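Local coordinates for calcium uptake protein 2, mitochondrial (Homo sapiens, PDB 6LB7) that binds calcium through an EF-hand and probably helps regulate calcium uptake into mitochondria as an EF-hand partner of the uniporter, at residues 49-53 and 54-58; 122-125 and 126-129; 246-249 and 250-254. All coordinates share one frame; numbering follows the deposited sequence.

Interaction 1 of 3, residues 49-53 and 54-58; sequences KKLTK and KDIED
Lys54 starts the run with its backbone N near Thr52 OG1, at 3.0 Å, in a weak hydrogen bond. Asp55 bonds to Thr52 in both directions. Its backbone N gives a 3.0 Å hydrogen bond to Thr52 OG1. In return, its OD2 takes the backbone N of Thr52 at 3.0 Å. This return bond is nearly straight at 170°, but the N-H comes from above the carboxylate plane. The pair forms a capping box, with Thr52 as N-cap of helix 53-60. Thr52 OG1 sits between its own N and carbonyl carbon, chi1 60°, which turns the oxygen to the N-H groups of Lys54 and Asp55. Leu51 and Thr52 link strand 49-50 to the helix. That strand pairs with strand 20-22, and Lys50 forms a salt bridge with Glu21. On the apolar side, Leu51 CD2 lies 3.4 Å from Asp55 CB. Ile56 follows, with CG1 3.7 Å from Leu51 CD1, and the two side chains cross at about a right angle. Ile56 is buried and also touches His22, while Leu51 rests on Leu20. The backbone N of Ile56 points to Thr52 O in a weak bond of 3.4 Å. Farther along the helix, Asp58 OD2 takes Lys54 NZ at 3.3 Å. That salt bridge uses the syn lone pair of the carboxylate.

Interaction 2 of 3, residues 122-125 and 126-129; sequences FKLQ and KIIS
Gln125 and Ser129 meet one helical turn apart near the end of helix 118-129. Gln125 NE2 gives a hydrogen bond to Ser129 OG at 3.2 Å. The hydroxyl lies 26° out of the amide plane, and the bond is bent, with an N-H...O angle of 141°. The Gln125 chain starts with CG opposite the backbone N, chi1 176°, and then bends at chi2, which swings the amide along the helix to the serine. On the backbone, Ser129 N bonds to Gln125 O at 2.8 Å, nearly along the C=O axis. The same i to i+4 pattern joins Lys126 to Phe122, Ile127 to Lys123 and Ile128 to Leu124.

The closer packing is on the apolar side. Ile127 lays CG1 3.2 Å from Lys123 O, and its CB is 3.4 Å from Leu124 O. Ile128 CG1 likewise lies 3.4 Å from Leu124 O. Between the side chains the fit is looser, with Leu124 CD2 4.4 Å from Ile127 CD1. Phe122, Lys126 and Ser129 are exposed on the solvent side. There the Phe122 ring has Gln125 CB over one face, offset toward the rim. Lys126 lies at the ring edge, but its modelled fit there is doubtful.

This is the exiting helix of the EF-hand; its first turn carries Glu120, a calcium ligand. Leu124, Gln125 and Ile128 rest on Thr85 of helix 84-94, and Ile128 also meets Leu88. Aromatic and apolar side chains from the chain of a different protein pack on Lys123, Leu124, Ile127 and Ile128.

Interaction 3 of 3, residues 246-249 and 250-254; sequences CHFT and THLED
Thr250 grips His247 O twice. Its OG1 donates at 2.7 Å, in the carbonyl plane and on a lone pair. Its backbone N donates to the same oxygen at 3.1 Å from above that plane. The hydroxyl reaches back because OG1 stands between the backbone N and the carbonyl carbon, chi1 64°. A valine here has no hydroxyl, so His247 O would probably keep just the Thr250 N bond from above its plane, and the turn would be less well pinned. Thr249 has a similar rotamer, chi1 69°, and its OG1 donates to Cys246 O at 2.6 Å. His251 N continues the turn with a 3.0 Å bond to Phe248 O. The His251 ring has His247 O at its edge, with CD2 3.2 Å away. Leu252 puts CG 3.0 Å from Thr249 O, and its CD2 meets Phe248 CZ obliquely. A water spans the interruption between the two helices, donating to Thr249 O and accepting from Leu252 N. Phe248 also packs edge-to-face on Phe255, and Leu252 on Leu315 and Met319 of helix 308-320. The i+3 to i bonds of Thr250 and His251 make a 3-10-like turn linking helices 239-249 and 252-264, with His251 at the second's N-cap.

Overall arrangement
The three contacts come in series along the chain, and none touches another. Interaction 1 lies at the surface, where strand 49-50 of the small mixed sheet leads toward helix 53-60. Interaction 2 follows within helix 118-129, beside the calcium-binding EF-hand loop. Their centres are 23 Å apart. Interaction 3 comes last, at the turn between helices 239-249 and 252-264. Its centre is 29 Å from that of interaction 2 and 40 Å from that of interaction 1, across the chain's centre from the latter. Interactions 2 and 3 both lie within reach of the chain of a different protein, which this largely helical protein meets in the assembly. Interaction 1 touches no other protein chain there.

Interaction 1 of 3, residues 49-53 and 54-58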
ATOM      1  N   LYS B  49     -34.938 -20.068  -5.635  1.00 42.27           N
ATOM      2  CA  LYS B  49     -36.260 -19.932  -5.052  1.00 45.51           C
ATOM      3  C   LYS B  49     -36.627 -18.457  -4.960  1.00 51.46           C
ATOM      4  O   LYS B  49     -35.851 -17.652  -4.433  1.00 50.30           O
ATOM      5  CB  LYS B  49     -36.312 -20.587  -3.671  1.00 52.02           C
ATOM      6  CG  LYS B  49     -36.034 -22.095  -3.685  1.00 59.22           C
ATOM      7  CD  LYS B  49     -36.842 -22.823  -4.759  1.00 61.80           C
ATOM      8  CE  LYS B  49     -38.345 -22.794  -4.468  1.00 64.86           C
ATOM      9  NZ  LYS B  49     -39.151 -22.950  -5.715  1.00 62.32           N
ATOM     10  N   LYS B  50     -37.793 -18.103  -5.501  1.00 46.17           N
ATOM     11  CA  LYS B  50     -38.322 -16.757  -5.334  1.00 47.86           C
ATOM     12  C   LYS B  50     -38.772 -16.561  -3.897  1.00 49.86           C
ATOM     13  O   LYS B  50     -39.351 -17.461  -3.287  1.00 59.05           O
ATOM     14  CB  LYS B  50     -39.498 -16.510  -6.274  1.00 53.67           C
ATOM     15  CG  LYS B  50     -39.130 -16.278  -7.725  1.00 58.40           C
ATOM     16  CD  LYS B  50     -40.386 -16.012  -8.550  1.00 62.75           C
ATOM     17  CE  LYS B  50     -40.046 -15.502  -9.941  1.00 61.96           C
ATOM     18  NZ  LYS B  50     -39.378 -14.168  -9.897  1.00 59.38           N
ATOM     19  N   LEU B  51     -38.506 -15.378  -3.356  1.00 45.08           N
ATOM     20  CA  LEU B  51     -38.880 -15.048  -1.992  1.00 41.95           C
ATOM     21  C   LEU B  51     -39.967 -13.986  -2.006  1.00 38.98           C
ATOM     22  O   LEU B  51     -39.864 -12.992  -2.738  1.00 34.19           O
ATOM     23  CB  LEU B  51     -37.676 -14.549  -1.193  1.00 45.38           C
ATOM     24  CG  LEU B  51     -36.619 -15.592  -0.837  1.00 52.69           C
ATOM     25  CD1 LEU B  51     -35.732 -15.090   0.306  1.00 50.06           C
ATOM     26  CD2 LEU B  51     -37.278 -16.924  -0.491  1.00 57.70           C
ATOM     27  N   THR B  52     -41.004 -14.201  -1.208  1.00 37.56           N
ATOM     28  CA  THR B  52     -41.905 -13.121  -0.853  1.00 45.31           C
ATOM     29  C   THR B  52     -41.309 -12.326   0.295  1.00 41.44           C
ATOM     30  O   THR B  52     -40.332 -12.734   0.930  1.00 34.27           O
ATOM     31  CB  THR B  52     -43.289 -13.633  -0.431  1.00 41.86           C
ATOM     32  OG1 THR B  52     -43.153 -14.484   0.719  1.00 36.95           O
ATOM     33  CG2 THR B  52     -43.978 -14.371  -1.561  1.00 38.02           C
ATOM     34  N   LYS B  53     -41.941 -11.188   0.588  1.00 40.22           N
ATOM     35  CA  LYS B  53     -41.502 -10.550   1.816  1.00 45.27           C
ATOM     36  C   LYS B  53     -41.792 -11.424   3.027  1.00 43.30           C
ATOM     37  O   LYS B  53     -41.119 -11.273   4.044  1.00 47.67           O
ATOM     38  CB  LYS B  53     -42.163  -9.185   1.998  1.00 49.86           C
ATOM     39  CG  LYS B  53     -41.905  -8.233   0.915  1.00 53.48           C
ATOM     40  CD  LYS B  53     -40.724  -7.415   1.124  1.00 55.93           C
ATOM     41  CE  LYS B  53     -40.770  -6.294   0.315  1.00 59.79           C
ATOM     42  NZ  LYS B  53     -39.704  -6.178  -0.551  1.00 63.90           N
ATOM     43  N   LYS B  54     -42.618 -12.486   2.912  1.00 47.07           N
ATOM     44  CA  LYS B  54     -42.893 -13.377   4.046  1.00 43.76           C
ATOM     45  C   LYS B  54     -41.855 -14.495   4.155  1.00 42.20           C
ATOM     46  O   LYS B  54     -41.561 -14.967   5.259  1.00 45.79           O
ATOM     47  CB  LYS B  54     -44.315 -13.966   3.982  1.00 46.88           C
ATOM     48  CG  LYS B  54     -44.515 -15.159   4.967  1.00 51.51           C
ATOM     49  CD  LYS B  54     -45.952 -15.614   5.216  1.00 56.41           C
ATOM     50  CE  LYS B  54     -45.986 -16.777   6.213  1.00 57.80           C
ATOM     51  NZ  LYS B  54     -45.252 -17.961   5.687  1.00 58.92           N
ATOM     52  N   ASP B  55     -41.259 -14.922   3.047  1.00 34.74           N
ATOM     53  CA  ASP B  55     -40.157 -15.868   3.163  1.00 43.33           C
ATOM     54  C   ASP B  55     -38.964 -15.223   3.866  1.00 48.32           C
ATOM     55  O   ASP B  55     -38.249 -15.876   4.639  1.00 48.35           O
ATOM     56  CB  ASP B  55     -39.807 -16.372   1.770  1.00 45.03           C
ATOM     57  CG  ASP B  55     -40.994 -17.054   1.101  1.00 55.19           C
ATOM     58  OD1 ASP B  55     -41.800 -17.662   1.833  1.00 60.36           O
ATOM     59  OD2 ASP B  55     -41.148 -16.949  -0.138  1.00 55.67           O
ATOM     60  N   ILE B  56     -38.792 -13.913   3.673  1.00 48.75           N
ATOM     61  CA  ILE B  56     -37.583 -13.234   4.125  1.00 43.68           C
ATOM     62  C   ILE B  56     -37.537 -13.148   5.653  1.00 47.94           C
ATOM     63  O   ILE B  56     -36.574 -13.607   6.274  1.00 48.27           O
ATOM     64  CB  ILE B  56     -37.454 -11.857   3.449  1.00 33.72           C
ATOM     65  CG1 ILE B  56     -36.989 -12.044   1.993  1.00 38.21           C
ATOM     66  CG2 ILE B  56     -36.490 -10.979   4.217  1.00 35.53           C
ATOM     67  CD1 ILE B  56     -37.128 -10.806   1.097  1.00 38.87           C
ATOM     68  N   GLU B  57     -38.572 -12.591   6.295  1.00 44.41           N
ATOM     69  CA  GLU B  57     -38.744 -12.524   7.753  1.00 54.15           C
ATOM     70  C   GLU B  57     -38.564 -13.892   8.392  1.00 63.28           C
ATOM     71  O   GLU B  57     -38.147 -13.990   9.553  1.00 67.60           O
ATOM     72  CB  GLU B  57     -40.109 -11.955   8.152  1.00 61.74           C
ATOM     73  CG  GLU B  57     -40.131 -11.148   9.431  1.00 72.33           C
ATOM     74  CD  GLU B  57     -41.448 -11.231  10.090  1.00 80.39           C
ATOM     75  OE1 GLU B  57     -42.193 -12.015   9.642  1.00 80.67           O
ATOM     76  OE2 GLU B  57     -41.729 -10.515  11.009  1.00 85.83           O
ATOM     77  N   ASP B  58     -39.232 -14.847   7.745  1.00 56.25           N
ATOM     78  CA  ASP B  58     -39.077 -16.228   8.183  1.00 56.53           C
ATOM     79  C   ASP B  58     -37.613 -16.635   8.115  1.00 56.28           C
ATOM     80  O   ASP B  58     -37.069 -17.213   9.063  1.00 61.42           O
ATOM     81  CB  ASP B  58     -39.929 -17.176   7.342  1.00 55.17           C
ATOM     82  CG  ASP B  58     -41.405 -16.930   7.500  1.00 59.48           C
ATOM     83  OD1 ASP B  58     -41.807 -16.189   8.428  1.00 59.38           O
ATOM     84  OD2 ASP B  58     -42.165 -17.512   6.696  1.00 60.85           O
TER

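Interaction 2 of 3, residues 122-125 and 126-129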
ATOM      1  N   PHE B 122     -25.142   1.283   5.412  1.00 19.63           N
ATOM      2  CA  PHE B 122     -25.915   1.427   4.192  1.00 18.67           C
ATOM      3  C   PHE B 122     -25.158   2.191   3.115  1.00 21.78           C
ATOM      4  O   PHE B 122     -25.530   2.127   1.943  1.00 28.17           O
ATOM      5  CB  PHE B 122     -27.249   2.124   4.514  1.00 23.31           C
ATOM      6  CG  PHE B 122     -28.212   2.126   3.368  1.00 34.58           C
ATOM      7  CD1 PHE B 122     -28.905   0.972   3.031  1.00 44.82           C
ATOM      8  CD2 PHE B 122     -28.420   3.271   2.620  1.00 40.51           C
ATOM      9  CE1 PHE B 122     -29.795   0.955   1.970  1.00 46.84           C
ATOM     10  CE2 PHE B 122     -29.310   3.268   1.553  1.00 49.51           C
ATOM     11  CZ  PHE B 122     -29.999   2.106   1.228  1.00 50.97           C
ATOM     12  N   LYS B 123     -24.102   2.907   3.483  1.00 20.16           N
ATOM     13  CA  LYS B 123     -23.285   3.576   2.482  1.00 18.28           C
ATOM     14  C   LYS B 123     -22.721   2.595   1.457  1.00 19.68           C
ATOM     15  O   LYS B 123     -22.563   2.952   0.283  1.00 20.89           O
ATOM     16  CB  LYS B 123     -22.149   4.334   3.170  1.00 20.86           C
ATOM     17  CG  LYS B 123     -21.262   5.136   2.217  1.00 29.77           C
ATOM     18  CD  LYS B 123     -20.075   5.757   2.953  1.00 40.76           C
ATOM     19  CE  LYS B 123     -19.083   4.687   3.417  1.00 41.37           C
ATOM     20  NZ  LYS B 123     -18.176   5.154   4.522  1.00 26.57           N
ATOM     21  N   LEU B 124     -22.398   1.364   1.874  1.00 15.61           N
ATOM     22  CA  LEU B 124     -21.873   0.391   0.913  1.00 15.20           C
ATOM     23  C   LEU B 124     -22.900   0.101  -0.180  1.00 20.26           C
ATOM     24  O   LEU B 124     -22.560   0.054  -1.370  1.00 19.11           O
ATOM     25  CB  LEU B 124     -21.461  -0.899   1.632  1.00 15.08           C
ATOM     26  CG  LEU B 124     -20.427  -0.739   2.766  1.00 17.42           C
ATOM     27  CD1 LEU B 124     -20.123  -2.063   3.457  1.00 23.60           C
ATOM     28  CD2 LEU B 124     -19.136  -0.084   2.274  1.00 15.76           C
ATOM     29  N   GLN B 125     -24.166  -0.071   0.208  1.00 19.20           N
ATOM     30  CA  GLN B 125     -25.230  -0.302  -0.770  1.00 25.35           C
ATOM     31  C   GLN B 125     -25.394   0.896  -1.693  1.00 25.76           C
ATOM     32  O   GLN B 125     -25.560   0.736  -2.912  1.00 21.56           O
ATOM     33  CB  GLN B 125     -26.541  -0.615  -0.038  1.00 25.87           C
ATOM     34  CG  GLN B 125     -27.757  -0.779  -0.950  1.00 39.35           C
ATOM     35  CD  GLN B 125     -27.671  -1.998  -1.859  1.00 48.06           C
ATOM     36  OE1 GLN B 125     -27.877  -3.131  -1.415  1.00 57.20           O
ATOM     37  NE2 GLN B 125     -27.377  -1.771  -3.142  1.00 40.50           N
ATOM     38  N   LYS B 126     -25.321   2.108  -1.133  1.00 24.23           N
ATOM     39  CA  LYS B 126     -25.427   3.295  -1.976  1.00 24.68           C
ATOM     40  C   LYS B 126     -24.267   3.388  -2.961  1.00 27.76           C
ATOM     41  O   LYS B 126     -24.461   3.777  -4.116  1.00 30.56           O
ATOM     42  CB  LYS B 126     -25.507   4.552  -1.105  1.00 27.12           C
ATOM     43  CG  LYS B 126     -26.793   4.662  -0.337  1.00 33.26           C
ATOM     44  CD  LYS B 126     -26.787   5.781   0.704  1.00 45.54           C
ATOM     45  CE  LYS B 126     -28.051   5.896   1.420  1.00 55.21           C
ATOM     46  NZ  LYS B 126     -28.443   7.282   1.685  1.00 59.37           N
ATOM     47  N   ILE B 127     -23.059   2.975  -2.571  1.00 21.75           N
ATOM     48  CA  ILE B 127     -21.966   2.899  -3.538  1.00 24.42           C
ATOM     49  C   ILE B 127     -22.332   1.947  -4.676  1.00 31.48           C
ATOM     50  O   ILE B 127     -22.154   2.263  -5.859  1.00 31.64           O
ATOM     51  CB  ILE B 127     -20.656   2.484  -2.842  1.00 29.60           C
ATOM     52  CG1 ILE B 127     -20.221   3.561  -1.848  1.00 28.43           C
ATOM     53  CG2 ILE B 127     -19.557   2.225  -3.865  1.00 26.82           C
ATOM     54  CD1 ILE B 127     -19.212   3.069  -0.833  1.00 29.72           C
ATOM     55  N   ILE B 128     -22.882   0.781  -4.336  1.00 30.12           N
ATOM     56  CA  ILE B 128     -23.218  -0.207  -5.356  1.00 26.46           C
ATOM     57  C   ILE B 128     -24.352   0.299  -6.245  1.00 31.48           C
ATOM     58  O   ILE B 128     -24.334   0.103  -7.466  1.00 33.69           O
ATOM     59  CB  ILE B 128     -23.581  -1.553  -4.704  1.00 29.55           C
ATOM     60  CG1 ILE B 128     -22.389  -2.136  -3.928  1.00 25.72           C
ATOM     61  CG2 ILE B 128     -24.064  -2.532  -5.768  1.00 29.07           C
ATOM     62  CD1 ILE B 128     -21.242  -2.535  -4.786  1.00 24.05           C
ATOM     63  N   SER B 129     -25.358   0.946  -5.650  1.00 28.06           N
ATOM     64  CA  SER B 129     -26.488   1.439  -6.436  1.00 27.72           C
ATOM     65  C   SER B 129     -26.057   2.527  -7.409  1.00 38.88           C
ATOM     66  O   SER B 129     -26.486   2.533  -8.567  1.00 45.45           O
ATOM     67  CB  SER B 129     -27.592   1.944  -5.512  1.00 23.92           C
ATOM     68  OG  SER B 129     -28.209   0.852  -4.842  1.00 35.60           O
TER

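Interaction 3 of 3, residues 246-249 and 250-254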
ATOM      1  N   CYS B 246      -2.288 -19.561   6.376  1.00 12.94           N
ATOM      2  CA  CYS B 246      -3.326 -18.707   5.809  1.00 17.03           C
ATOM      3  C   CYS B 246      -3.167 -17.267   6.271  1.00 10.77           C
ATOM      4  O   CYS B 246      -3.398 -16.334   5.496  1.00 12.35           O
ATOM      5  CB  CYS B 246      -4.725 -19.241   6.146  1.00 10.61           C
ATOM      6  SG  CYS B 246      -5.100 -20.829   5.371  1.00 15.74           S
ATOM      7  N   HIS B 247      -2.811 -17.057   7.538  1.00 15.45           N
ATOM      8  CA  HIS B 247      -2.548 -15.692   8.001  1.00 17.10           C
ATOM      9  C   HIS B 247      -1.379 -15.067   7.244  1.00 20.59           C
ATOM     10  O   HIS B 247      -1.408 -13.871   6.917  1.00 15.37           O
ATOM     11  CB  HIS B 247      -2.259 -15.691   9.504  1.00 21.68           C
ATOM     12  CG  HIS B 247      -3.460 -15.977  10.342  1.00 28.23           C
ATOM     13  ND1 HIS B 247      -3.405 -16.724  11.499  1.00 33.26           N
ATOM     14  CD2 HIS B 247      -4.755 -15.610  10.191  1.00 27.20           C
ATOM     15  CE1 HIS B 247      -4.614 -16.805  12.025  1.00 27.75           C
ATOM     16  NE2 HIS B 247      -5.452 -16.144  11.246  1.00 26.94           N
ATOM     17  N   PHE B 248      -0.336 -15.862   6.958  1.00 14.83           N
ATOM     18  CA  PHE B 248       0.792 -15.361   6.175  1.00 13.40           C
ATOM     19  C   PHE B 248       0.369 -14.916   4.770  1.00 20.78           C
ATOM     20  O   PHE B 248       0.934 -13.955   4.226  1.00 17.45           O
ATOM     21  CB  PHE B 248       1.897 -16.430   6.117  1.00 13.72           C
ATOM     22  CG  PHE B 248       2.770 -16.352   4.879  1.00 18.03           C
ATOM     23  CD1 PHE B 248       3.852 -15.489   4.833  1.00 14.99           C
ATOM     24  CD2 PHE B 248       2.515 -17.165   3.773  1.00 16.34           C
ATOM     25  CE1 PHE B 248       4.663 -15.410   3.689  1.00 20.18           C
ATOM     26  CE2 PHE B 248       3.323 -17.100   2.636  1.00 19.38           C
ATOM     27  CZ  PHE B 248       4.405 -16.215   2.604  1.00 20.30           C
ATOM     28  N   THR B 249      -0.620 -15.572   4.166  1.00 14.90           N
ATOM     29  CA  THR B 249      -1.033 -15.143   2.831  1.00 14.22           C
ATOM     30  C   THR B 249      -1.662 -13.744   2.830  1.00 17.77           C
ATOM     31  O   THR B 249      -1.753 -13.132   1.767  1.00 24.37           O
ATOM     32  CB  THR B 249      -2.022 -16.136   2.205  1.00 14.85           C
ATOM     33  OG1 THR B 249      -3.269 -16.086   2.919  1.00 16.60           O
ATOM     34  CG2 THR B 249      -1.450 -17.567   2.231  1.00 14.65           C
ATOM     35  N   THR B 250      -2.094 -13.217   3.980  1.00 16.49           N
ATOM     36  CA  THR B 250      -2.648 -11.863   3.990  1.00 16.93           C
ATOM     37  C   THR B 250      -1.570 -10.793   4.130  1.00 24.33           C
ATOM     38  O   THR B 250      -1.892  -9.602   4.070  1.00 23.67           O
ATOM     39  CB  THR B 250      -3.706 -11.683   5.099  1.00 19.24           C
ATOM     40  OG1 THR B 250      -3.109 -11.836   6.388  1.00 18.98           O
ATOM     41  CG2 THR B 250      -4.848 -12.702   4.954  1.00 22.91           C
ATOM     42  N   HIS B 251      -0.302 -11.191   4.271  1.00 16.69           N
ATOM     43  CA  HIS B 251       0.830 -10.272   4.328  1.00 19.33           C
ATOM     44  C   HIS B 251       1.715 -10.369   3.093  1.00 17.34           C
ATOM     45  O   HIS B 251       2.930 -10.191   3.184  1.00 25.50           O
ATOM     46  CB  HIS B 251       1.658 -10.524   5.581  1.00 22.84           C
ATOM     47  CG  HIS B 251       0.904 -10.286   6.841  1.00 25.48           C
ATOM     48  ND1 HIS B 251       0.875  -9.059   7.463  1.00 24.60           N
ATOM     49  CD2 HIS B 251       0.104 -11.099   7.568  1.00 22.52           C
ATOM     50  CE1 HIS B 251       0.123  -9.139   8.545  1.00 23.50           C
ATOM     51  NE2 HIS B 251      -0.357 -10.365   8.633  1.00 20.71           N
ATOM     52  N   LEU B 252       1.119 -10.657   1.936  1.00 17.25           N
ATOM     53  CA  LEU B 252       1.887 -10.877   0.714  1.00 23.12           C
ATOM     54  C   LEU B 252       2.545  -9.611   0.197  1.00 31.16           C
ATOM     55  O   LEU B 252       3.520  -9.695  -0.559  1.00 25.23           O
ATOM     56  CB  LEU B 252       0.998 -11.419  -0.398  1.00 21.35           C
ATOM     57  CG  LEU B 252       0.485 -12.842  -0.238  1.00 38.14           C
ATOM     58  CD1 LEU B 252      -0.162 -13.330  -1.533  1.00 37.29           C
ATOM     59  CD2 LEU B 252       1.614 -13.736   0.203  1.00 39.59           C
ATOM     60  N   GLU B 253       1.969  -8.444   0.495  1.00 26.17           N
ATOM     61  CA  GLU B 253       2.552  -7.195   0.016  1.00 31.35           C
ATOM     62  C   GLU B 253       3.971  -7.034   0.534  1.00 22.69           C
ATOM     63  O   GLU B 253       4.909  -6.831  -0.243  1.00 24.69           O
ATOM     64  CB  GLU B 253       1.679  -6.008   0.440  1.00 36.53           C
ATOM     65  CG  GLU B 253       2.234  -4.657   0.036  1.00 46.35           C
ATOM     66  CD  GLU B 253       1.453  -3.483   0.629  1.00 59.43           C
ATOM     67  OE1 GLU B 253       0.734  -3.670   1.638  1.00 56.50           O
ATOM     68  OE2 GLU B 253       1.569  -2.366   0.078  1.00 63.42           O
ATOM     69  N   ASP B 254       4.145  -7.137   1.853  1.00 20.31           N
ATOM     70  CA  ASP B 254       5.468  -7.045   2.445  1.00 20.30           C
ATOM     71  C   ASP B 254       6.333  -8.233   2.046  1.00 27.46           C
ATOM     72  O   ASP B 254       7.546  -8.089   1.866  1.00 24.69           O
ATOM     73  CB  ASP B 254       5.347  -6.954   3.964  1.00 22.57           C
ATOM     74  CG  ASP B 254       4.758  -5.625   4.423  1.00 32.61           C
ATOM     75  OD1 ASP B 254       4.535  -4.753   3.560  1.00 30.66           O
ATOM     76  OD2 ASP B 254       4.538  -5.447   5.640  1.00 37.48           O
TER
HETATM   77  O   HOH W   1      -1.725 -10.454   1.045  1.00 27.21           O